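Local coordinates for protein OBCA, Oxalate Biosynthetic Component A (Burkholderia glumae, PDB 4NNB) that belongs to the oxalate biosynthetic component A family and carries a TIM-barrel domain that binds a magnesium ion and oxaloacetate, at residues A[428-433]-A[463-468]. Residues are numbered along the deposited sequence; the frame is centred on the assembly and turned at random.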
ATOM      1  N   GLY A 428      11.726  20.678  -7.018  1.00 37.97           N
ATOM      2  CA  GLY A 428      11.311  22.072  -6.966  1.00 40.64           C
ATOM      3  C   GLY A 428      10.092  22.287  -6.081  1.00 40.65           C
ATOM      4  O   GLY A 428       9.982  23.301  -5.387  1.00 38.40           O
ATOM      5  N   GLN A 429       9.167  21.332  -6.105  1.00 34.59           N
ATOM      6  CA  GLN A 429       7.984  21.421  -5.256  1.00 37.14           C
ATOM      7  C   GLN A 429       8.311  21.099  -3.798  1.00 33.73           C
ATOM      8  O   GLN A 429       7.824  21.768  -2.883  1.00 33.75           O
ATOM      9  CB  GLN A 429       6.885  20.496  -5.776  1.00 37.52           C
ATOM     10  CG  GLN A 429       6.233  20.983  -7.051  1.00 39.46           C
ATOM     11  CD  GLN A 429       5.347  22.175  -6.804  1.00 39.90           C
ATOM     12  OE1 GLN A 429       4.324  22.068  -6.127  1.00 37.12           O
ATOM     13  NE2 GLN A 429       5.741  23.328  -7.336  1.00 36.37           N
ATOM     14  N   LEU A 430       9.143  20.083  -3.582  1.00 32.20           N
ATOM     15  CA  LEU A 430       9.380  19.586  -2.234  1.00 32.31           C
ATOM     16  C   LEU A 430      10.458  20.362  -1.489  1.00 34.84           C
ATOM     17  O   LEU A 430      10.456  20.384  -0.257  1.00 27.27           O
ATOM     18  CB  LEU A 430       9.710  18.084  -2.247  1.00 26.32           C
ATOM     19  CG  LEU A 430       8.570  17.162  -2.686  1.00 27.14           C
ATOM     20  CD1 LEU A 430       9.082  15.721  -2.857  1.00 28.05           C
ATOM     21  CD2 LEU A 430       7.432  17.215  -1.670  1.00 27.24           C
ATOM     22  N   ARG A 431      11.372  20.997  -2.228  1.00 30.34           N
ATOM     23  CA  ARG A 431      12.504  21.686  -1.596  1.00 32.87           C
ATOM     24  C   ARG A 431      12.112  22.718  -0.521  1.00 27.63           C
ATOM     25  O   ARG A 431      12.650  22.666   0.586  1.00 27.28           O
ATOM     26  CB  ARG A 431      13.449  22.316  -2.641  1.00 37.15           C
ATOM     27  CG  ARG A 431      14.571  23.157  -2.041  1.00 38.00           C
ATOM     28  CD  ARG A 431      15.878  22.407  -2.026  1.00 43.34           C
ATOM     29  NE  ARG A 431      16.366  22.200  -3.387  1.00 45.86           N
ATOM     30  CZ  ARG A 431      17.271  21.293  -3.724  1.00 42.88           C
ATOM     31  NH1 ARG A 431      17.782  20.497  -2.798  1.00 40.09           N
ATOM     32  NH2 ARG A 431      17.655  21.173  -4.987  1.00 44.84           N
ATOM     33  N   PRO A 432      11.180  23.640  -0.834  1.00 32.78           N
ATOM     34  CA  PRO A 432      10.845  24.642   0.188  1.00 29.89           C
ATOM     35  C   PRO A 432      10.158  24.009   1.394  1.00 32.75           C
ATOM     36  O   PRO A 432      10.288  24.536   2.496  1.00 30.84           O
ATOM     37  CB  PRO A 432       9.852  25.565  -0.526  1.00 29.46           C
ATOM     38  CG  PRO A 432       9.945  25.245  -1.969  1.00 39.68           C
ATOM     39  CD  PRO A 432      10.377  23.826  -2.058  1.00 33.88           C
ATOM     40  N   VAL A 433       9.433  22.906   1.190  1.00 32.78           N
ATOM     41  CA  VAL A 433       8.818  22.182   2.309  1.00 30.65           C
ATOM     42  C   VAL A 433       9.912  21.630   3.211  1.00 30.69           C
ATOM     43  O   VAL A 433       9.895  21.842   4.430  1.00 27.78           O
ATOM     44  CB  VAL A 433       7.879  21.044   1.813  1.00 31.94           C
ATOM     45  CG1 VAL A 433       7.401  20.161   2.973  1.00 26.16           C
ATOM     46  CG2 VAL A 433       6.687  21.626   1.072  1.00 29.19           C
ATOM     47  N   LEU A 463      17.638  11.675  -2.473  1.00 35.62           N
ATOM     48  CA  LEU A 463      19.054  11.994  -2.456  1.00 33.66           C
ATOM     49  C   LEU A 463      19.257  13.474  -2.784  1.00 33.33           C
ATOM     50  O   LEU A 463      20.082  14.149  -2.166  1.00 36.62           O
ATOM     51  CB  LEU A 463      19.801  11.085  -3.439  1.00 36.23           C
ATOM     52  CG  LEU A 463      20.696  10.005  -2.815  1.00 40.98           C
ATOM     53  CD1 LEU A 463      20.245   9.567  -1.438  1.00 42.58           C
ATOM     54  CD2 LEU A 463      20.841   8.797  -3.733  1.00 40.93           C
ATOM     55  N   GLY A 464      18.479  13.981  -3.732  1.00 34.81           N
ATOM     56  CA  GLY A 464      18.622  15.358  -4.165  1.00 39.54           C
ATOM     57  C   GLY A 464      18.117  16.358  -3.140  1.00 41.92           C
ATOM     58  O   GLY A 464      18.496  17.532  -3.172  1.00 40.04           O
ATOM     59  N   LEU A 465      17.251  15.897  -2.238  1.00 35.69           N
ATOM     60  CA  LEU A 465      16.704  16.759  -1.192  1.00 34.53           C
ATOM     61  C   LEU A 465      17.520  16.669   0.083  1.00 33.08           C
ATOM     62  O   LEU A 465      17.312  17.447   1.018  1.00 35.94           O
ATOM     63  CB  LEU A 465      15.248  16.392  -0.896  1.00 28.89           C
ATOM     64  CG  LEU A 465      14.235  16.802  -1.953  1.00 34.56           C
ATOM     65  CD1 LEU A 465      12.872  16.149  -1.684  1.00 30.32           C
ATOM     66  CD2 LEU A 465      14.114  18.330  -2.045  1.00 32.89           C
ATOM     67  N   GLY A 466      18.443  15.712   0.127  1.00 32.45           N
ATOM     68  CA  GLY A 466      19.235  15.492   1.322  1.00 32.94           C
ATOM     69  C   GLY A 466      18.439  14.832   2.431  1.00 33.82           C
ATOM     70  O   GLY A 466      18.730  15.021   3.624  1.00 29.07           O
ATOM     71  N   LEU A 467      17.442  14.037   2.045  1.00 27.41           N
ATOM     72  CA  LEU A 467      16.575  13.394   3.032  1.00 31.20           C
ATOM     73  C   LEU A 467      17.285  12.316   3.844  1.00 32.26           C
ATOM     74  O   LEU A 467      18.300  11.763   3.420  1.00 31.98           O
ATOM     75  CB  LEU A 467      15.322  12.827   2.367  1.00 27.33           C
ATOM     76  CG  LEU A 467      14.432  13.898   1.744  1.00 29.13           C
ATOM     77  CD1 LEU A 467      13.046  13.345   1.419  1.00 28.00           C
ATOM     78  CD2 LEU A 467      14.318  15.128   2.661  1.00 30.83           C
ATOM     79  N   ASP A 468      16.735  12.023   5.016  1.00 26.49           N
ATOM     80  CA  ASP A 468      17.310  11.054   5.931  1.00 28.03           C
ATOM     81  C   ASP A 468      16.723   9.659   5.806  1.00 27.39           C
ATOM     82  O   ASP A 468      17.208   8.724   6.437  1.00 30.99           O
ATOM     83  CB  ASP A 468      17.099  11.540   7.352  1.00 30.36           C
ATOM     84  CG  ASP A 468      17.598  12.940   7.541  1.00 31.66           C
ATOM     85  OD1 ASP A 468      18.819  13.097   7.704  1.00 36.37           O
ATOM     86  OD2 ASP A 468      16.781  13.876   7.495  1.00 29.43           O
TER
HETATM   87  O   HOH W   1      16.702  19.877   0.465  1.00 40.93           O
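Leu-465, on the last turn of helix 458-465, reaches across to helix 416-440 with both branches, and the two backbones come nearest at Leu-465 and Arg-431, 6.5 Å between CA atoms. From CB the side chain runs with CG anti to the carbonyl carbon (chi1 -73°), which leaves its two methyls facing helix 416-440. Leu-465 CD1 lies 3.7 Å from Leu-430 CB and somewhat farther from Leu-430 CD1, the two leucine side chains crossing at about a right angle. Leu-465 CD2 instead meets main chain, 3.7 Å from Arg-431 CA. Beyond the leucine contact, Arg-431 bends at chi2 and chi3, which carries its guanidinium to the helix end. There Arg-431 NH1 donates to Gly-464 O at 3.1 Å, a weak bond by its 135° angle at the hydrogen. A water in the guanidinium plane adds an indirect link: it donates to Leu-465 O at 2.6 Å and accepts a weak bond from Arg-431 NH1. The position of this charge by the C-terminal carbonyls is probably favourable, though both links to NH1 are weak. Gly-466, at phi 74°, ends that helix in a Schellman motif, after which the chain enters strand 469-472. Leu-430 also packs on Ile-448 of strand 444-449. The order helix 416-440, strand 444-449, helix 458-465, strand 469-472, with the strands parallel neighbours, marks adjacent helices packed outside the strands of a TIM-barrel-type beta/alpha fold.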